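Local coordinates for protein putative carbohydrate-active enzyme (Uncultured organism, PDB 5WH8) that probably hydrolyses O-glycosidic bonds in cellulose-like glucans, this chain being the family 5 glycoside hydrolase domain of a larger multi-modular cellulase, at residues K44-A49 with S272-P277; F128-S133 with R172-D177. All coordinates share one frame; numbering follows the deposited sequence.

Contact 1 (K44-A49 with S272-P277); sequences KCYTEA and SFADKP
C45 and A274 bring the two backbones closest, their CA atoms 6.3 Å apart. No backbone hydrogen bond joins the segments here: 44-49 runs from a short 3-10 turn into the start of helix 48-56, while 272-277 leaves strand 268-273 and continues as a loop. The gap is filled by side chains meeting main-chain oxygens.

One hydrogen bond crosses the contact: the Y46 hydroxyl OH donates to F273 O at 2.7 Å. The donor is tilted 25° from the carbonyl plane, and F273 O lies at the edge of the phenol ring, near its plane. The same hydroxyl is also hydrogen-bonded to H37 N, so this oxygen has two polar partners; tyrosine supplies both the reach and the polar tip. One face of the Y46 ring is covered, toward the rim, by CB of its neighbour C45.

The F273 and Y46 side chains slide past each other in opposite directions, with Y46 CE1 4.0 Å from F273 CD2. The edge of the F273 ring meets C45 O in its plane, CE2 standing 3.4 Å from that oxygen, which also bonds S50 OG. W58 meets the ring edge-to-face and M34 and L54 also touch it, largely apolar surroundings in which a phenylalanine is at home.

C45 is compact enough to lie against the start of the other loop, its SG 4.0 Å from A274 CA and 3.9 Å from D275 OD1. The carboxylate's main partner is S288, through OD2.

A cis peptide bond precedes S272, as at the end of the eighth strand in many GH5 enzymes. The contact thus joins loops following the first and eighth strands of the TIM barrel, where the closed sheet meets itself.

Contact 2 (F128-S133 with R172-D177); sequences FWDYMS and RKNDPD
The amide of N174 and the carboxylate of D130 are nearly coplanar, their planes 11° apart, although the side chains cross at about a right angle. Both partners of the amide nitrogen lie in the amide plane: ND2 gives one bond to D130 OD1 (3.0 Å, 159°) and one to S133 OG (3.0 Å, 171°). Asparagine suits the place because one NH2 group can serve two acceptors set three residues apart on helix 122-135.

D130 OD1 receives N174 on its anti lone pair. K173 reaches it on the syn side, tilted out of the carboxylate plane, as a salt bridge with NZ 2.8 Å from OD1. The lysine chain bends at its last torsion to bring NZ there.

S133 OG donates a hydrogen bond to W129 O at 2.7 Å, an oxygen that also takes the backbone N-H of S133. The small S133 side chain lets D175 come close, its CB 3.7 Å from S133 O, while the D175 carboxylate turns to K178 and Y144. Behind them, F128 CE2 lies over the centre of the W129 ring, on the inward side of the helix.

Two donors on D130 OD1 would be expected to keep this carboxylate ionised. The bonds form a chain with one sense, N174 ND2 to S133 OG to W129 O, and so link the loop to the helix by oriented polar groups.

How the contacts relate
The two contacts lie at different ends of the same TIM barrel, with centres 28 Å apart and nearest atoms about 14 Å apart. Contact 1 is on the rim formed by the C-terminal ends of the strands, the side on which GH5 enzymes carry their active site; a bound pentaethylene glycol, probably from crystallisation, lies about 6 Å from the D275 side chain and is hydrogen-bonded by K276. Contact 2 is on the rim at the N-terminal ends of the strands, where the loop entering strand 180-182 meets helix 122-135. In sequence, both segments of contact 2 fall between those of contact 1, which joins the segments following the first and last barrel strands.

Contact 1 (K44-A49 with S272-P277)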
ATOM      1  N   LYS A  44      -9.778   4.649 -15.990  1.00 14.35           N
ATOM      2  CA  LYS A  44      -8.997   5.426 -16.945  1.00 15.56           C
ATOM      3  C   LYS A  44      -7.717   5.995 -16.326  1.00 12.38           C
ATOM      4  O   LYS A  44      -6.787   6.382 -17.052  1.00 15.39           O
ATOM      5  CB  LYS A  44      -9.846   6.566 -17.522  1.00 18.76           C
ATOM      6  CG  LYS A  44     -10.901   6.091 -18.487  1.00 23.67           C
ATOM      7  CD  LYS A  44     -11.669   7.264 -19.102  1.00 33.72           C
ATOM      8  CE  LYS A  44     -10.858   7.981 -20.173  1.00 42.97           C
ATOM      9  NZ  LYS A  44     -11.686   9.003 -20.882  1.00 41.66           N
ATOM     10  N   CYS A  45      -7.665   6.055 -14.993  1.00 12.00           N
ATOM     11  CA  CYS A  45      -6.495   6.552 -14.300  1.00 11.84           C
ATOM     12  C   CYS A  45      -5.355   5.530 -14.144  1.00 14.32           C
ATOM     13  O   CYS A  45      -4.274   5.911 -13.705  1.00 12.02           O
ATOM     14  CB  CYS A  45      -6.868   7.068 -12.894  1.00 11.40           C
ATOM     15  SG  CYS A  45      -7.839   8.618 -12.868  1.00 13.71           S
ATOM     16  N   TYR A  46      -5.577   4.251 -14.470  1.00 13.29           N
ATOM     17  CA  TYR A  46      -4.602   3.189 -14.148  1.00 12.20           C
ATOM     18  C   TYR A  46      -4.239   2.455 -15.435  1.00 12.35           C
ATOM     19  O   TYR A  46      -4.846   1.437 -15.799  1.00 14.92           O
ATOM     20  CB  TYR A  46      -5.163   2.247 -13.062  1.00 12.47           C
ATOM     21  CG  TYR A  46      -5.730   3.062 -11.917  1.00  9.98           C
ATOM     22  CD1 TYR A  46      -4.952   4.038 -11.286  1.00 12.29           C
ATOM     23  CD2 TYR A  46      -7.070   2.952 -11.545  1.00 10.79           C
ATOM     24  CE1 TYR A  46      -5.490   4.844 -10.286  1.00  9.20           C
ATOM     25  CE2 TYR A  46      -7.608   3.750 -10.541  1.00 10.32           C
ATOM     26  CZ  TYR A  46      -6.818   4.701  -9.929  1.00 10.91           C
ATOM     27  OH  TYR A  46      -7.378   5.511  -8.970  1.00 11.05           O
ATOM     28  N   THR A  47      -3.244   3.007 -16.117  1.00 12.93           N
ATOM     29  CA  THR A  47      -2.806   2.513 -17.425  1.00 14.64           C
ATOM     30  C   THR A  47      -1.286   2.511 -17.540  1.00 13.65           C
ATOM     31  O   THR A  47      -0.572   3.045 -16.670  1.00 10.92           O
ATOM     32  CB  THR A  47      -3.350   3.388 -18.571  1.00 12.45           C
ATOM     33  OG1 THR A  47      -2.765   4.689 -18.481  1.00 13.27           O
ATOM     34  CG2 THR A  47      -4.843   3.513 -18.513  1.00 13.76           C
ATOM     35  N   GLU A  48      -0.773   1.939 -18.624  1.00 15.05           N
ATOM     36  CA  GLU A  48       0.658   1.994 -18.814  1.00 11.92           C
ATOM     37  C   GLU A  48       1.109   3.445 -18.881  1.00 12.01           C
ATOM     38  O   GLU A  48       2.124   3.813 -18.282  1.00 14.83           O
ATOM     39  CB  GLU A  48       1.084   1.229 -20.070  1.00 17.44           C
ATOM     40  CG  GLU A  48       2.605   1.173 -20.168  1.00 25.51           C
ATOM     41  CD  GLU A  48       3.137   0.196 -21.204  1.00 42.47           C
ATOM     42  OE1 GLU A  48       2.346  -0.601 -21.755  1.00 36.41           O
ATOM     43  OE2 GLU A  48       4.363   0.233 -21.454  1.00 36.33           O
ATOM     44  N   ALA A  49       0.358   4.287 -19.579  1.00 13.14           N
ATOM     45  CA  ALA A  49       0.736   5.689 -19.690  1.00 14.09           C
ATOM     46  C   ALA A  49       0.733   6.423 -18.352  1.00 12.92           C
ATOM     47  O   ALA A  49       1.632   7.213 -18.076  1.00 12.06           O
ATOM     48  CB  ALA A  49      -0.178   6.404 -20.674  1.00 17.49           C
ATOM     49  N   SER A 272      -5.064   9.939  -2.914  1.00 10.62           N
ATOM     50  CA  SER A 272      -5.086   8.856  -3.919  1.00  7.32           C
ATOM     51  C   SER A 272      -4.717   9.454  -5.266  1.00 10.24           C
ATOM     52  O   SER A 272      -4.863  10.671  -5.477  1.00  9.02           O
ATOM     53  CB  SER A 272      -6.467   8.192  -4.031  1.00  9.78           C
ATOM     54  OG  SER A 272      -7.360   9.081  -4.663  1.00 10.64           O
ATOM     55  N   PHE A 273      -4.274   8.593  -6.175  1.00  8.44           N
ATOM     56  CA  PHE A 273      -4.081   8.959  -7.576  1.00  7.72           C
ATOM     57  C   PHE A 273      -5.379   8.760  -8.333  1.00 11.43           C
ATOM     58  O   PHE A 273      -5.682   7.649  -8.799  1.00 11.59           O
ATOM     59  CB  PHE A 273      -2.970   8.125  -8.210  1.00 10.95           C
ATOM     60  CG  PHE A 273      -2.564   8.605  -9.583  1.00  9.48           C
ATOM     61  CD1 PHE A 273      -1.828   9.762  -9.747  1.00 10.45           C
ATOM     62  CD2 PHE A 273      -2.928   7.888 -10.706  1.00 11.11           C
ATOM     63  CE1 PHE A 273      -1.449  10.191 -11.031  1.00 10.93           C
ATOM     64  CE2 PHE A 273      -2.545   8.301 -11.974  1.00 11.46           C
ATOM     65  CZ  PHE A 273      -1.808   9.449 -12.137  1.00 10.63           C
ATOM     66  N   ALA A 274      -6.157   9.835  -8.423  1.00  9.86           N
ATOM     67  CA  ALA A 274      -7.479   9.831  -9.022  1.00 10.95           C
ATOM     68  C   ALA A 274      -7.843  11.293  -9.261  1.00 11.15           C
ATOM     69  O   ALA A 274      -7.213  12.179  -8.664  1.00 10.58           O
ATOM     70  CB  ALA A 274      -8.491   9.156  -8.110  1.00 12.76           C
ATOM     71  N   ASP A 275      -8.828  11.548 -10.125  1.00 10.55           N
ATOM     72  CA  ASP A 275      -9.267  12.925 -10.402  1.00 10.99           C
ATOM     73  C   ASP A 275     -10.685  13.203  -9.907  1.00 15.55           C
ATOM     74  O   ASP A 275     -11.363  14.077 -10.433  1.00 14.55           O
ATOM     75  CB  ASP A 275      -9.149  13.231 -11.901  1.00 12.95           C
ATOM     76  CG  ASP A 275     -10.032  12.349 -12.766  1.00 14.95           C
ATOM     77  OD1 ASP A 275     -10.569  11.332 -12.282  1.00 14.26           O
ATOM     78  OD2 ASP A 275     -10.175  12.684 -13.971  1.00 18.73           O
ATOM     79  N   LYS A 276     -11.121  12.466  -8.888  1.00 13.61           N
ATOM     80  CA  LYS A 276     -12.364  12.765  -8.169  1.00 14.66           C
ATOM     81  C   LYS A 276     -12.314  14.176  -7.577  1.00 15.01           C
ATOM     82  O   LYS A 276     -11.270  14.597  -7.074  1.00 12.91           O
ATOM     83  CB  LYS A 276     -12.583  11.724  -7.060  1.00 12.71           C
ATOM     84  CG  LYS A 276     -13.934  11.779  -6.367  1.00 16.31           C
ATOM     85  CD  LYS A 276     -14.136  10.572  -5.487  1.00 20.04           C
ATOM     86  CE  LYS A 276     -15.492  10.591  -4.770  1.00 22.25           C
ATOM     87  NZ  LYS A 276     -16.591  10.924  -5.730  1.00 28.64           N
ATOM     88  N   PRO A 277     -13.435  14.929  -7.607  1.00 13.35           N
ATOM     89  CA  PRO A 277     -13.383  16.293  -7.078  1.00 13.62           C
ATOM     90  C   PRO A 277     -13.495  16.330  -5.548  1.00 17.52           C
ATOM     91  O   PRO A 277     -14.446  16.863  -4.972  1.00 19.87           O
ATOM     92  CB  PRO A 277     -14.579  16.992  -7.776  1.00 19.07           C
ATOM     93  CG  PRO A 277     -15.500  15.927  -8.120  1.00 21.29           C
ATOM     94  CD  PRO A 277     -14.705  14.653  -8.311  1.00 18.80           C
TER

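Contact 2 (F128-S133 with R172-D177)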
ATOM      1  N   PHE A 128      -8.663 -15.894  -3.727  1.00 11.79           N
ATOM      2  CA  PHE A 128      -7.922 -14.739  -4.248  1.00 12.01           C
ATOM      3  C   PHE A 128      -6.449 -14.847  -3.904  1.00 10.62           C
ATOM      4  O   PHE A 128      -5.594 -14.712  -4.785  1.00 11.27           O
ATOM      5  CB  PHE A 128      -8.489 -13.441  -3.688  1.00 11.33           C
ATOM      6  CG  PHE A 128      -7.724 -12.204  -4.106  1.00 11.54           C
ATOM      7  CD1 PHE A 128      -7.964 -11.601  -5.321  1.00 12.85           C
ATOM      8  CD2 PHE A 128      -6.769 -11.648  -3.261  1.00 11.26           C
ATOM      9  CE1 PHE A 128      -7.251 -10.455  -5.705  1.00 11.71           C
ATOM     10  CE2 PHE A 128      -6.048 -10.496  -3.641  1.00 10.50           C
ATOM     11  CZ  PHE A 128      -6.310  -9.901  -4.846  1.00 10.94           C
ATOM     12  N   TRP A 129      -6.147 -15.058  -2.628  1.00 10.67           N
ATOM     13  CA  TRP A 129      -4.769 -15.043  -2.200  1.00 10.69           C
ATOM     14  C   TRP A 129      -4.034 -16.307  -2.631  1.00 10.72           C
ATOM     15  O   TRP A 129      -2.834 -16.251  -2.895  1.00 12.71           O
ATOM     16  CB  TRP A 129      -4.682 -14.822  -0.687  1.00 11.26           C
ATOM     17  CG  TRP A 129      -4.848 -13.349  -0.348  1.00 12.72           C
ATOM     18  CD1 TRP A 129      -5.813 -12.770   0.439  1.00 12.67           C
ATOM     19  CD2 TRP A 129      -4.025 -12.266  -0.830  1.00 10.33           C
ATOM     20  NE1 TRP A 129      -5.621 -11.404   0.486  1.00 12.03           N
ATOM     21  CE2 TRP A 129      -4.541 -11.075  -0.293  1.00  9.94           C
ATOM     22  CE3 TRP A 129      -2.909 -12.199  -1.669  1.00 12.79           C
ATOM     23  CZ2 TRP A 129      -3.946  -9.808  -0.549  1.00 10.12           C
ATOM     24  CZ3 TRP A 129      -2.335 -10.965  -1.941  1.00 10.85           C
ATOM     25  CH2 TRP A 129      -2.868  -9.775  -1.388  1.00 12.71           C
ATOM     26  N   ASP A 130      -4.750 -17.432  -2.758  1.00 11.43           N
ATOM     27  CA  ASP A 130      -4.172 -18.664  -3.332  1.00 12.22           C
ATOM     28  C   ASP A 130      -3.710 -18.384  -4.763  1.00 12.62           C
ATOM     29  O   ASP A 130      -2.558 -18.660  -5.124  1.00 14.51           O
ATOM     30  CB  ASP A 130      -5.221 -19.790  -3.301  1.00 15.57           C
ATOM     31  CG  ASP A 130      -4.632 -21.203  -3.476  1.00 19.12           C
ATOM     32  OD1 ASP A 130      -3.422 -21.431  -3.384  1.00 17.18           O
ATOM     33  OD2 ASP A 130      -5.437 -22.127  -3.703  1.00 28.43           O
ATOM     34  N   TYR A 131      -4.600 -17.812  -5.562  1.00 13.46           N
ATOM     35  CA  TYR A 131      -4.264 -17.456  -6.931  1.00 12.81           C
ATOM     36  C   TYR A 131      -3.107 -16.449  -6.998  1.00 13.82           C
ATOM     37  O   TYR A 131      -2.136 -16.665  -7.728  1.00 13.48           O
ATOM     38  CB  TYR A 131      -5.464 -16.889  -7.685  1.00 13.45           C
ATOM     39  CG  TYR A 131      -5.033 -16.419  -9.051  1.00 14.46           C
ATOM     40  CD1 TYR A 131      -4.840 -17.332 -10.081  1.00 20.55           C
ATOM     41  CD2 TYR A 131      -4.727 -15.083  -9.294  1.00 13.44           C
ATOM     42  CE1 TYR A 131      -4.390 -16.925 -11.330  1.00 20.39           C
ATOM     43  CE2 TYR A 131      -4.277 -14.668 -10.534  1.00 12.94           C
ATOM     44  CZ  TYR A 131      -4.111 -15.596 -11.553  1.00 17.64           C
ATOM     45  OH  TYR A 131      -3.671 -15.220 -12.804  1.00 16.92           O
ATOM     46  N   MET A 132      -3.198 -15.344  -6.262  1.00 13.59           N
ATOM     47  CA  MET A 132      -2.207 -14.283  -6.441  1.00 13.52           C
ATOM     48  C   MET A 132      -0.803 -14.709  -6.026  1.00 10.98           C
ATOM     49  O   MET A 132       0.189 -14.345  -6.669  1.00 13.19           O
ATOM     50  CB  MET A 132      -2.617 -13.011  -5.675  1.00 12.74           C
ATOM     51  CG  MET A 132      -3.765 -12.257  -6.355  1.00 12.43           C
ATOM     52  SD  MET A 132      -3.264 -11.572  -7.970  1.00 12.90           S
ATOM     53  CE  MET A 132      -4.835 -11.251  -8.722  1.00 10.86           C
ATOM     54  N   SER A 133      -0.708 -15.487  -4.953  1.00 12.63           N
ATOM     55  CA  SER A 133       0.593 -15.929  -4.470  1.00 11.46           C
ATOM     56  C   SER A 133       1.204 -16.976  -5.398  1.00 13.20           C
ATOM     57  O   SER A 133       2.412 -16.963  -5.602  1.00 15.70           O
ATOM     58  CB  SER A 133       0.496 -16.456  -3.021  1.00 14.77           C
ATOM     59  OG  SER A 133      -0.455 -17.504  -2.867  1.00 14.62           O
ATOM     60  N   ARG A 172       1.818 -18.545   1.863  1.00 13.39           N
ATOM     61  CA  ARG A 172       3.181 -19.019   2.076  1.00 13.09           C
ATOM     62  C   ARG A 172       3.412 -20.419   1.501  1.00 15.01           C
ATOM     63  O   ARG A 172       4.550 -20.771   1.204  1.00 16.01           O
ATOM     64  CB  ARG A 172       3.514 -18.979   3.573  1.00 16.41           C
ATOM     65  CG  ARG A 172       3.672 -17.551   4.128  1.00 18.04           C
ATOM     66  CD  ARG A 172       5.009 -16.960   3.685  1.00 17.00           C
ATOM     67  NE  ARG A 172       5.154 -15.498   3.754  1.00 22.07           N
ATOM     68  CZ  ARG A 172       5.591 -14.823   4.808  1.00 20.12           C
ATOM     69  NH1 ARG A 172       5.866 -15.443   5.957  1.00 22.36           N
ATOM     70  NH2 ARG A 172       5.697 -13.506   4.727  1.00 13.07           N
ATOM     71  N   LYS A 173       2.356 -21.194   1.288  1.00 15.25           N
ATOM     72  CA  LYS A 173       2.549 -22.496   0.630  1.00 18.17           C
ATOM     73  C   LYS A 173       2.977 -22.306  -0.834  1.00 21.49           C
ATOM     74  O   LYS A 173       3.632 -23.175  -1.407  1.00 19.24           O
ATOM     75  CB  LYS A 173       1.288 -23.354   0.712  1.00 22.15           C
ATOM     76  CG  LYS A 173       0.177 -22.989  -0.221  1.00 26.67           C
ATOM     77  CD  LYS A 173      -0.888 -24.065  -0.240  1.00 31.58           C
ATOM     78  CE  LYS A 173      -2.128 -23.607  -0.969  1.00 32.46           C
ATOM     79  NZ  LYS A 173      -1.934 -23.576  -2.434  1.00 39.81           N
ATOM     80  N   ASN A 174       2.604 -21.172  -1.431  1.00 13.93           N
ATOM     81  CA  ASN A 174       2.966 -20.836  -2.816  1.00 13.76           C
ATOM     82  C   ASN A 174       4.189 -19.917  -2.952  1.00 17.38           C
ATOM     83  O   ASN A 174       4.966 -20.033  -3.916  1.00 18.66           O
ATOM     84  CB  ASN A 174       1.799 -20.148  -3.517  1.00 14.43           C
ATOM     85  CG  ASN A 174       0.578 -21.030  -3.639  1.00 20.03           C
ATOM     86  OD1 ASN A 174       0.684 -22.223  -3.946  1.00 22.81           O
ATOM     87  ND2 ASN A 174      -0.593 -20.444  -3.419  1.00 15.63           N
ATOM     88  N   ASP A 175       4.321 -18.984  -2.009  1.00 13.83           N
ATOM     89  CA  ASP A 175       5.271 -17.875  -2.105  1.00 15.54           C
ATOM     90  C   ASP A 175       5.902 -17.645  -0.725  1.00 17.70           C
ATOM     91  O   ASP A 175       5.419 -16.842   0.088  1.00 14.30           O
ATOM     92  CB  ASP A 175       4.536 -16.628  -2.616  1.00 15.26           C
ATOM     93  CG  ASP A 175       5.473 -15.502  -2.998  1.00 17.37           C
ATOM     94  OD1 ASP A 175       6.686 -15.619  -2.716  1.00 18.61           O
ATOM     95  OD2 ASP A 175       4.988 -14.500  -3.580  1.00 14.43           O
ATOM     96  N   PRO A 176       6.970 -18.390  -0.425  1.00 14.10           N
ATOM     97  CA  PRO A 176       7.500 -18.436   0.943  1.00 14.43           C
ATOM     98  C   PRO A 176       8.136 -17.151   1.501  1.00 16.18           C
ATOM     99  O   PRO A 176       8.187 -17.015   2.723  1.00 18.39           O
ATOM    100  CB  PRO A 176       8.571 -19.541   0.858  1.00 20.17           C
ATOM    101  CG  PRO A 176       8.179 -20.374  -0.283  1.00 26.88           C
ATOM    102  CD  PRO A 176       7.500 -19.478  -1.271  1.00 17.49           C
ATOM    103  N   ASP A 177       8.631 -16.256   0.648  1.00 16.28           N
ATOM    104  CA  ASP A 177       9.494 -15.154   1.120  1.00 17.00           C
ATOM    105  C   ASP A 177       8.943 -13.717   0.941  1.00 20.58           C
ATOM    106  O   ASP A 177       9.522 -12.751   1.433  1.00 27.10           O
ATOM    107  CB  ASP A 177      10.846 -15.282   0.425  1.00 20.82           C
ATOM    108  CG  ASP A 177      11.590 -16.540   0.860  1.00 28.27           C
ATOM    109  OD1 ASP A 177      11.996 -16.590   2.035  1.00 32.47           O
ATOM    110  OD2 ASP A 177      11.740 -17.474   0.050  1.00 33.22           O
TER